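Local coordinates for protein FkbI (PDB 1R2J) that binds FAD and probably acts as an acyl-ACP dehydrogenase in making the methoxymalonyl extender unit of the polyketide FK520, at residues 3-11 and 29-38; 75-83 and 106-114. All blocks are in the same frame, centred on the assembly; numbering follows the deposited sequence.

Contact 1 (3-11 and 29-38)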
loop_
_atom_site.group_PDB
_atom_site.type_symbol
_atom_site.label_atom_id
_atom_site.label_comp_id
_atom_site.label_asym_id
_atom_site.label_seq_id
_atom_site.Cartn_x
_atom_site.Cartn_y
_atom_site.Cartn_z
ATOM N N GLU A 3 16.846 13.386 9.328
ATOM C CA GLU A 3 15.778 13.947 8.451
ATOM C C GLU A 3 15.090 12.863 7.632
ATOM O O GLU A 3 15.720 11.870 7.251
ATOM C CB GLU A 3 16.371 14.995 7.514
ATOM C CG GLU A 3 16.585 16.335 8.202
ATOM C CD GLU A 3 17.622 16.263 9.301
ATOM O OE1 GLU A 3 18.805 15.975 8.988
ATOM O OE2 GLU A 3 17.246 16.491 10.475
ATOM N N ARG A 4 13.800 13.046 7.366
ATOM C CA ARG A 4 13.056 12.065 6.583
ATOM C C ARG A 4 11.615 12.524 6.376
ATOM O O ARG A 4 11.141 12.637 5.245
ATOM C CB ARG A 4 13.073 10.709 7.292
ATOM C CG ARG A 4 12.500 9.569 6.471
ATOM C CD ARG A 4 12.627 8.230 7.203
ATOM N NE ARG A 4 14.016 7.797 7.347
ATOM C CZ ARG A 4 14.561 7.416 8.498
ATOM N NH1 ARG A 4 13.835 7.416 9.609
ATOM N NH2 ARG A 4 15.834 7.040 8.544
ATOM N N ASP A 5 10.920 12.791 7.477
ATOM C CA ASP A 5 9.539 13.242 7.387
ATOM C C ASP A 5 9.496 14.699 6.949
ATOM O O ASP A 5 8.648 15.080 6.146
ATOM C CB ASP A 5 8.834 13.081 8.733
ATOM C CG ASP A 5 8.794 11.634 9.208
ATOM O OD1 ASP A 5 9.148 10.718 8.438
ATOM O OD2 ASP A 5 8.405 11.424 10.367
ATOM N N ALA A 6 10.416 15.507 7.471
ATOM C CA ALA A 6 10.468 16.921 7.114
ATOM C C ALA A 6 10.686 17.043 5.613
ATOM O O ALA A 6 10.066 17.875 4.941
ATOM C CB ALA A 6 11.597 17.617 7.866
ATOM N N LEU A 7 11.565 16.195 5.090
ATOM C CA LEU A 7 11.879 16.178 3.671
ATOM C C LEU A 7 10.631 15.923 2.821
ATOM O O LEU A 7 10.434 16.591 1.804
ATOM C CB LEU A 7 12.923 15.093 3.372
ATOM C CG LEU A 7 13.209 14.811 1.893
ATOM C CD1 LEU A 7 13.957 15.983 1.294
ATOM C CD2 LEU A 7 14.035 13.535 1.752
ATOM N N LEU A 8 9.807 14.961 3.246
ATOM C CA LEU A 8 8.585 14.575 2.540
ATOM C C LEU A 8 7.519 15.636 2.694
ATOM O O LEU A 8 6.658 15.815 1.820
ATOM C CB LEU A 8 8.022 13.266 3.097
ATOM C CG LEU A 8 8.414 12.063 2.251
ATOM C CD1 LEU A 8 7.799 12.188 0.850
ATOM C CD2 LEU A 8 9.917 11.992 2.182
ATOM N N THR A 9 7.559 16.336 3.825
ATOM C CA THR A 9 6.576 17.389 4.027
ATOM C C THR A 9 6.914 18.402 2.974
ATOM O O THR A 9 6.023 19.082 2.455
ATOM C CB THR A 9 6.716 18.231 5.313
ATOM O OG1 THR A 9 7.914 19.012 5.267
ATOM C CG2 THR A 9 6.665 17.353 6.531
ATOM N N ASP A 10 8.199 18.614 2.668
ATOM C CA ASP A 10 8.295 19.637 1.670
ATOM C C ASP A 10 8.366 19.293 0.200
ATOM O O ASP A 10 8.143 20.133 -0.666
ATOM C CB ASP A 10 9.219 20.845 2.024
ATOM C CG ASP A 10 9.461 21.113 3.511
ATOM O OD1 ASP A 10 10.598 21.026 3.987
ATOM O OD2 ASP A 10 8.463 21.466 4.171
ATOM N N LEU A 11 8.655 18.016 -0.015
ATOM C CA LEU A 11 8.674 17.368 -1.286
ATOM C C LEU A 11 7.171 17.522 -1.610
ATOM O O LEU A 11 6.795 18.237 -2.528
ATOM C CB LEU A 11 9.086 15.897 -1.157
ATOM C CG LEU A 11 10.513 15.643 -1.649
ATOM C CD1 LEU A 11 11.433 16.678 -1.044
ATOM C CD2 LEU A 11 10.969 14.243 -1.292
ATOM N N LEU A 29 9.796 12.543 -8.934
ATOM C CA LEU A 29 9.782 12.468 -7.476
ATOM C C LEU A 29 9.938 11.036 -6.990
ATOM O O LEU A 29 10.672 10.765 -6.039
ATOM C CB LEU A 29 8.479 13.038 -6.908
ATOM C CG LEU A 29 8.397 12.927 -5.376
ATOM C CD1 LEU A 29 9.429 13.854 -4.751
ATOM C CD2 LEU A 29 7.002 13.289 -4.889
ATOM N N LEU A 30 9.242 10.121 -7.653
ATOM C CA LEU A 30 9.284 8.718 -7.275
ATOM C C LEU A 30 10.680 8.124 -7.440
ATOM O O LEU A 30 11.168 7.434 -6.548
ATOM C CB LEU A 30 8.249 7.932 -8.088
ATOM C CG LEU A 30 6.808 8.453 -7.955
ATOM C CD1 LEU A 30 5.847 7.554 -8.735
ATOM C CD2 LEU A 30 6.406 8.479 -6.482
ATOM N N VAL A 31 11.324 8.397 -8.572
ATOM C CA VAL A 31 12.671 7.885 -8.811
ATOM C C VAL A 31 13.629 8.460 -7.768
ATOM O O VAL A 31 14.515 7.762 -7.275
ATOM C CB VAL A 31 13.167 8.248 -10.240
ATOM C CG1 VAL A 31 12.986 9.724 -10.493
ATOM C CG2 VAL A 31 14.632 7.871 -10.403
ATOM N N ARG A 32 13.431 9.733 -7.434
ATOM C CA ARG A 32 14.252 10.431 -6.450
ATOM C C ARG A 32 14.134 9.750 -5.082
ATOM O O ARG A 32 15.139 9.468 -4.422
ATOM C CB ARG A 32 13.787 11.887 -6.358
ATOM C CG ARG A 32 14.804 12.872 -5.803
ATOM C CD ARG A 32 14.779 12.979 -4.295
ATOM N NE ARG A 32 14.920 14.376 -3.882
ATOM C CZ ARG A 32 15.392 14.771 -2.701
ATOM N NH1 ARG A 32 15.781 13.873 -1.800
ATOM N NH2 ARG A 32 15.476 16.065 -2.419
ATOM N N LEU A 33 12.902 9.495 -4.655
ATOM C CA LEU A 33 12.652 8.830 -3.376
ATOM C C LEU A 33 13.126 7.378 -3.430
ATOM O O LEU A 33 13.645 6.849 -2.448
ATOM C CB LEU A 33 11.155 8.863 -3.052
ATOM C CG LEU A 33 10.527 10.122 -2.444
ATOM C CD1 LEU A 33 11.058 11.363 -3.109
ATOM C CD2 LEU A 33 9.012 10.039 -2.604
ATOM N N GLY A 34 12.933 6.730 -4.578
ATOM C CA GLY A 34 13.355 5.347 -4.721
ATOM C C GLY A 34 14.864 5.230 -4.574
ATOM O O GLY A 34 15.373 4.353 -3.871
ATOM N N ALA A 35 15.575 6.135 -5.243
ATOM C CA ALA A 35 17.033 6.163 -5.203
ATOM C C ALA A 35 17.535 6.521 -3.805
ATOM O O ALA A 35 18.651 6.164 -3.442
ATOM C CB ALA A 35 17.566 7.161 -6.232
ATOM N N ASP A 36 16.718 7.228 -3.024
ATOM C CA ASP A 36 17.117 7.584 -1.663
ATOM C C ASP A 36 16.852 6.423 -0.706
ATOM O O ASP A 36 17.179 6.508 0.477
ATOM C CB ASP A 36 16.354 8.808 -1.143
ATOM C CG ASP A 36 16.754 10.102 -1.839
ATOM O OD1 ASP A 36 17.922 10.226 -2.267
ATOM O OD2 ASP A 36 15.893 11.006 -1.935
ATOM N N GLY A 37 16.250 5.348 -1.210
ATOM C CA GLY A 37 15.948 4.207 -0.362
ATOM C C GLY A 37 14.627 4.345 0.385
ATOM O O GLY A 37 14.214 3.443 1.124
ATOM N N LEU A 38 13.965 5.484 0.216
ATOM C CA LEU A 38 12.686 5.701 0.874
ATOM C C LEU A 38 11.706 4.889 0.030
ATOM O O LEU A 38 12.052 4.477 -1.072
ATOM C CB LEU A 38 12.338 7.191 0.865
ATOM C CG LEU A 38 13.441 8.103 1.415
ATOM C CD1 LEU A 38 13.125 9.551 1.064
ATOM C CD2 LEU A 38 13.574 7.918 2.924
#
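Leu11 packs against Leu29 and Leu33 where the antiparallel helices 5-11 and 29-35 meet. No hydrogen bond joins the two segments, and the contact is made mostly by leucines, with two arginines at its margin. Leu11 CG lies 3.7 Å from Leu29 CD1. Leu29 already points at the first helix, and with CG anti to the backbone N (chi1 178°) its CD1 meets Leu11. A second Leu11 contact, through the methyl CD2, is tighter than usual: CD2 is 3.4 Å from Leu33 CD1, and the two side chains run past each other in opposite directions. Leu8 adds a looser touch, with its CD1 4.2 Å from Leu33 CD2.

Leu38 makes the second apolar cluster, just past helix 29-35, which ends in a Schellman motif at Gly37. Leu38 CD1 is shared by two leucines of the first helix, 4.1 Å from Leu7 CD2 and 4.2 Å from Leu8 CD2. Its other methyl, CD2, meets the aliphatic part of the N-cap residue Arg4 at CG and lies at the edge of the Arg4 guanidinium.

The salt bridge lies within one segment: Arg32 NH1 meets Asp36 OD2 at 2.9 Å and 163°, just past the last helical residue. OD2 lies in the guanidinium plane, and the nitrogen comes to its syn side, 23° out of the carboxylate plane. Leu7 CD2 and Leu11 CD1 come obliquely to this guanidinium, Leu7 CD2 4.0 Å from Arg32 NH1, and Leu7 CD1 lies near NH2.

Leu71 of helix 69-88 touches Leu8 and Leu33, so the buried side continues into the N-terminal helical domain of the acyl-CoA dehydrogenase fold. With axes 12.8 Å apart, the helices meet through side-chain ends, and dispersion and burial of leucine methyls probably supply most of the attraction.

Contact 2 (75-83 and 106-114). With FAD (flavin-adenine dinucleotide), chain B.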
loop_
_atom_site.group_PDB
_atom_site.type_symbol
_atom_site.label_atom_id
_atom_site.label_comp_id
_atom_site.label_asym_id
_atom_site.label_seq_id
_atom_site.Cartn_x
_atom_site.Cartn_y
_atom_site.Cartn_z
ATOM N N MET A 75 4.739 3.666 -2.016
ATOM C CA MET A 75 5.684 3.157 -1.025
ATOM C C MET A 75 5.289 1.741 -0.637
ATOM O O MET A 75 6.148 0.881 -0.430
ATOM C CB MET A 75 5.667 4.012 0.246
ATOM C CG MET A 75 6.109 5.443 0.066
ATOM S SD MET A 75 6.025 6.369 1.624
ATOM C CE MET A 75 7.069 5.337 2.700
ATOM N N THR A 76 3.986 1.502 -0.512
ATOM C CA THR A 76 3.519 0.172 -0.139
ATOM C C THR A 76 3.819 -0.831 -1.256
ATOM O O THR A 76 4.256 -1.945 -0.984
ATOM C CB THR A 76 1.981 0.162 0.216
ATOM O OG1 THR A 76 1.195 0.306 -0.970
ATOM C CG2 THR A 76 1.641 1.312 1.148
ATOM N N SER A 77 3.602 -0.432 -2.507
ATOM C CA SER A 77 3.868 -1.314 -3.640
ATOM C C SER A 77 5.369 -1.589 -3.736
ATOM O O SER A 77 5.793 -2.732 -3.917
ATOM C CB SER A 77 3.373 -0.678 -4.936
ATOM O OG SER A 77 1.964 -0.540 -4.923
ATOM N N GLN A 78 6.163 -0.528 -3.618
ATOM C CA GLN A 78 7.614 -0.635 -3.656
ATOM C C GLN A 78 8.074 -1.584 -2.562
ATOM O O GLN A 78 8.798 -2.550 -2.818
ATOM C CB GLN A 78 8.261 0.726 -3.401
ATOM C CG GLN A 78 8.646 1.514 -4.641
ATOM C CD GLN A 78 9.650 0.784 -5.513
ATOM O OE1 GLN A 78 9.278 -0.058 -6.320
ATOM N NE2 GLN A 78 10.931 1.099 -5.346
ATOM N N GLY A 79 7.648 -1.285 -1.338
ATOM C CA GLY A 79 8.028 -2.083 -0.188
ATOM C C GLY A 79 7.583 -3.524 -0.262
ATOM O O GLY A 79 8.305 -4.429 0.173
ATOM N N MET A 80 6.389 -3.740 -0.805
ATOM C CA MET A 80 5.845 -5.081 -0.926
ATOM C C MET A 80 6.643 -5.878 -1.950
ATOM O O MET A 80 6.918 -7.055 -1.746
ATOM C CB MET A 80 4.370 -5.026 -1.334
ATOM C CG MET A 80 3.694 -6.400 -1.376
ATOM S SD MET A 80 1.894 -6.357 -1.130
ATOM C CE MET A 80 1.348 -5.764 -2.701
ATOM N N ALA A 81 7.010 -5.234 -3.053
ATOM C CA ALA A 81 7.788 -5.899 -4.092
ATOM C C ALA A 81 9.151 -6.299 -3.544
ATOM O O ALA A 81 9.606 -7.426 -3.756
ATOM C CB ALA A 81 7.963 -4.978 -5.284
ATOM N N ALA A 82 9.793 -5.369 -2.836
ATOM C CA ALA A 82 11.111 -5.603 -2.257
ATOM C C ALA A 82 11.070 -6.761 -1.272
ATOM O O ALA A 82 11.938 -7.636 -1.288
ATOM C CB ALA A 82 11.608 -4.334 -1.557
ATOM N N TRP A 83 10.058 -6.745 -0.408
ATOM C CA TRP A 83 9.867 -7.788 0.596
ATOM C C TRP A 83 9.640 -9.140 -0.072
ATOM O O TRP A 83 10.225 -10.145 0.324
ATOM C CB TRP A 83 8.667 -7.444 1.484
ATOM C CG TRP A 83 8.240 -8.566 2.373
ATOM C CD1 TRP A 83 7.091 -9.300 2.275
ATOM C CD2 TRP A 83 8.965 -9.099 3.486
ATOM N NE1 TRP A 83 7.060 -10.258 3.262
ATOM C CE2 TRP A 83 8.196 -10.155 4.019
ATOM C CE3 TRP A 83 10.192 -8.786 4.084
ATOM C CZ2 TRP A 83 8.613 -10.903 5.124
ATOM C CZ3 TRP A 83 10.608 -9.530 5.181
ATOM C CH2 TRP A 83 9.819 -10.575 5.690
ATOM N N LEU A 106 11.420 1.528 -9.905
ATOM C CA LEU A 106 10.027 1.402 -9.494
ATOM C C LEU A 106 9.471 0.014 -9.820
ATOM O O LEU A 106 9.747 -0.548 -10.887
ATOM C CB LEU A 106 9.176 2.465 -10.194
ATOM C CG LEU A 106 9.414 3.931 -9.818
ATOM C CD1 LEU A 106 10.806 4.336 -10.257
ATOM C CD2 LEU A 106 8.369 4.820 -10.463
ATOM N N ALA A 107 8.693 -0.534 -8.893
ATOM C CA ALA A 107 8.082 -1.841 -9.090
ATOM C C ALA A 107 6.650 -1.832 -8.590
ATOM O O ALA A 107 6.253 -0.950 -7.828
ATOM C CB ALA A 107 8.868 -2.902 -8.364
ATOM N N ALA A 108 5.874 -2.811 -9.035
ATOM C CA ALA A 108 4.484 -2.937 -8.624
ATOM C C ALA A 108 4.273 -4.422 -8.393
ATOM O O ALA A 108 5.077 -5.241 -8.840
ATOM C CB ALA A 108 3.550 -2.425 -9.727
ATOM N N VAL A 109 3.205 -4.772 -7.689
ATOM C CA VAL A 109 2.917 -6.169 -7.405
ATOM C C VAL A 109 1.487 -6.485 -7.838
ATOM O O VAL A 109 0.539 -5.929 -7.296
ATOM C CB VAL A 109 3.056 -6.455 -5.897
ATOM C CG1 VAL A 109 2.997 -7.953 -5.643
ATOM C CG2 VAL A 109 4.353 -5.857 -5.376
ATOM N N GLY A 110 1.338 -7.377 -8.811
ATOM C CA GLY A 110 0.014 -7.729 -9.287
ATOM C C GLY A 110 -0.322 -9.196 -9.105
ATOM O O GLY A 110 0.351 -10.075 -9.648
ATOM N N PHE A 111 -1.359 -9.464 -8.323
ATOM C CA PHE A 111 -1.806 -10.829 -8.085
ATOM C C PHE A 111 -3.304 -10.925 -8.342
ATOM O O PHE A 111 -3.819 -11.966 -8.755
ATOM C CB PHE A 111 -1.466 -11.269 -6.652
ATOM C CG PHE A 111 -1.738 -10.220 -5.600
ATOM C CD1 PHE A 111 -3.006 -10.068 -5.054
ATOM C CD2 PHE A 111 -0.718 -9.377 -5.166
ATOM C CE1 PHE A 111 -3.257 -9.084 -4.082
ATOM C CE2 PHE A 111 -0.954 -8.393 -4.200
ATOM C CZ PHE A 111 -2.226 -8.244 -3.657
ATOM N N SER A 112 -4.001 -9.821 -8.116
ATOM C CA SER A 112 -5.437 -9.786 -8.323
ATOM C C SER A 112 -5.847 -9.886 -9.797
ATOM O O SER A 112 -5.149 -9.401 -10.682
ATOM C CB SER A 112 -6.009 -8.506 -7.727
ATOM O OG SER A 112 -7.374 -8.406 -8.082
ATOM N N GLU A 113 -6.984 -10.527 -10.047
ATOM C CA GLU A 113 -7.502 -10.678 -11.402
ATOM C C GLU A 113 -9.002 -10.394 -11.415
ATOM O O GLU A 113 -9.643 -10.348 -10.364
ATOM C CB GLU A 113 -7.230 -12.093 -11.932
ATOM C CG GLU A 113 -5.747 -12.458 -11.967
ATOM C CD GLU A 113 -5.463 -13.769 -12.688
ATOM O OE1 GLU A 113 -4.335 -14.285 -12.554
ATOM O OE2 GLU A 113 -6.363 -14.279 -13.390
ATOM N N ARG A 114 -9.554 -10.209 -12.610
ATOM C CA ARG A 114 -10.973 -9.911 -12.766
ATOM C C ARG A 114 -11.870 -10.872 -11.981
ATOM O O ARG A 114 -12.834 -10.452 -11.345
ATOM C CB ARG A 114 -11.352 -9.944 -14.252
ATOM C CG ARG A 114 -12.386 -8.905 -14.655
ATOM C CD ARG A 114 -11.826 -7.491 -14.530
ATOM N NE ARG A 114 -12.781 -6.470 -14.959
ATOM C CZ ARG A 114 -12.474 -5.190 -15.150
ATOM N NH1 ARG A 114 -11.234 -4.769 -14.955
ATOM N NH2 ARG A 114 -13.409 -4.328 -15.529
HETATM P PA FAD B . -14.807 -9.277 -4.299
HETATM O O1A FAD B . -13.497 -9.733 -3.853
HETATM O O2A FAD B . -15.513 -9.292 -5.629
HETATM O O5B FAD B . -15.462 -8.146 -3.505
HETATM C C5B FAD B . -16.298 -8.804 -2.639
HETATM C C4B FAD B . -17.084 -8.018 -1.648
HETATM O O4B FAD B . -17.625 -9.260 -1.074
HETATM C C3B FAD B . -16.135 -7.467 -0.631
HETATM O O3B FAD B . -16.788 -6.479 0.095
HETATM C C2B FAD B . -15.765 -8.607 0.193
HETATM O O2B FAD B . -15.295 -8.404 1.551
HETATM C C1B FAD B . -17.022 -9.526 0.167
HETATM N N9A FAD B . -16.657 -10.903 0.222
HETATM C C8A FAD B . -16.011 -11.745 -0.723
HETATM N N7A FAD B . -15.820 -12.971 -0.335
HETATM C C5A FAD B . -16.351 -13.013 0.939
HETATM C C6A FAD B . -16.468 -14.028 1.893
HETATM N N6A FAD B . -16.027 -15.276 1.682
HETATM N N1A FAD B . -17.068 -13.721 3.100
HETATM C C2A FAD B . -17.527 -12.473 3.348
HETATM N N3A FAD B . -17.461 -11.393 2.462
HETATM C C4A FAD B . -16.830 -11.819 1.260
HETATM N N1 FAD B . -4.646 -5.864 -6.260
HETATM C C2 FAD B . -3.341 -6.295 -6.511
HETATM O O2 FAD B . -3.077 -7.479 -6.790
HETATM N N3 FAD B . -2.303 -5.375 -6.456
HETATM C C4 FAD B . -2.454 -3.994 -6.168
HETATM O O4 FAD B . -1.435 -3.240 -6.147
HETATM C C4X FAD B . -3.751 -3.588 -5.946
HETATM N N5 FAD B . -3.930 -2.165 -5.674
HETATM C C5X FAD B . -5.244 -1.695 -5.470
HETATM C C6 FAD B . -5.517 -0.322 -5.223
HETATM C C7 FAD B . -6.828 0.215 -5.051
HETATM C C7M FAD B . -7.024 1.708 -4.795
HETATM C C8 FAD B . -7.930 -0.681 -5.142
HETATM C C8M FAD B . -9.379 -0.249 -5.014
HETATM C C9 FAD B . -7.719 -2.019 -5.358
HETATM C C9A FAD B . -6.394 -2.571 -5.504
HETATM N N10 FAD B . -6.116 -4.015 -5.751
HETATM C C10 FAD B . -4.833 -4.523 -5.988
HETATM C "C1'" FAD B . -7.331 -4.703 -5.666
HETATM C "C2'" FAD B . -7.633 -5.213 -4.144
HETATM O "O2'" FAD B . -6.844 -6.438 -4.151
HETATM C "C3'" FAD B . -9.007 -5.589 -4.173
HETATM O "O3'" FAD B . -9.757 -4.645 -3.369
HETATM C "C4'" FAD B . -9.722 -6.897 -3.751
HETATM O "O4'" FAD B . -9.222 -8.144 -4.152
HETATM C "C5'" FAD B . -10.954 -6.560 -4.446
HETATM O "O5'" FAD B . -11.614 -7.646 -5.022
HETATM P P FAD B . -12.889 -7.255 -5.948
HETATM O O1P FAD B . -12.204 -8.409 -6.287
HETATM O O2P FAD B . -13.914 -7.722 -7.016
HETATM O O3P FAD B . -13.942 -8.216 -5.165
HETATM O O HOH W 1 1.558 -2.840 -6.587
#
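Water 1 is gripped by helix 75-83, strand 107-110 and the flavin together. It accepts from Val109 N at 2.8 Å, donates to FAD O4 at 3.1 Å, and is hydrogen-bonded to Ser77 OG at 2.9 Å. Ser77 OG is also bonded to Ser73 O, one turn earlier.

The direct polar bond between the segments runs from Ala107 N to Gln78 OE1, 2.7 Å long and bent to 135°. The donor is tilted 34° from the carbonyl plane of the amide. A bend at chi2 (-60°) helps bring the Gln78 amide to the start of the strand.

The helix belongs to the N-terminal helical domain and the strand to the middle beta domain of the acyl-CoA dehydrogenase fold. The flavin pyrimidine end is held by the backbone of the strand and of the loop that follows it: FAD N3 donates to Val109 O, while Phe111 N and Ser112 N both donate to FAD O2. FAD O2 also sits over the centre of one face of the Phe111 ring, 3.0 Å above its plane.

Apolar contacts fill the rest of the crossing. Ala81 CB touches Val109 CG2 at 3.7 Å and also packs on Ala107 CB. Met80 CE lies against Val109 CB and, in the ring plane, at the edge of Phe111, 3.8 Å from CE2. Tyr224 of helix 219-248 also touches Met80.

Overall arrangement
From the N terminus, contact 1 comes first. It closes a loop of 17 residues, partly helical, between helix 5-12 and helix 27-35. The chain then passes through helix 54-67 into helix 69-88, where contact 2 opens. Contact 2 closes over 22 residues, including helix 91-100, and ends at strand 107-110. The two loops follow in series and neither crosses the other. Contact 1 joins helices within the N-terminal domain. Contact 2 ties that domain to the middle domain beside the flavin. Their centres are 19 Å apart, yet they touch directly: Leu30 CB lies 3.9 Å from Leu106 CD2.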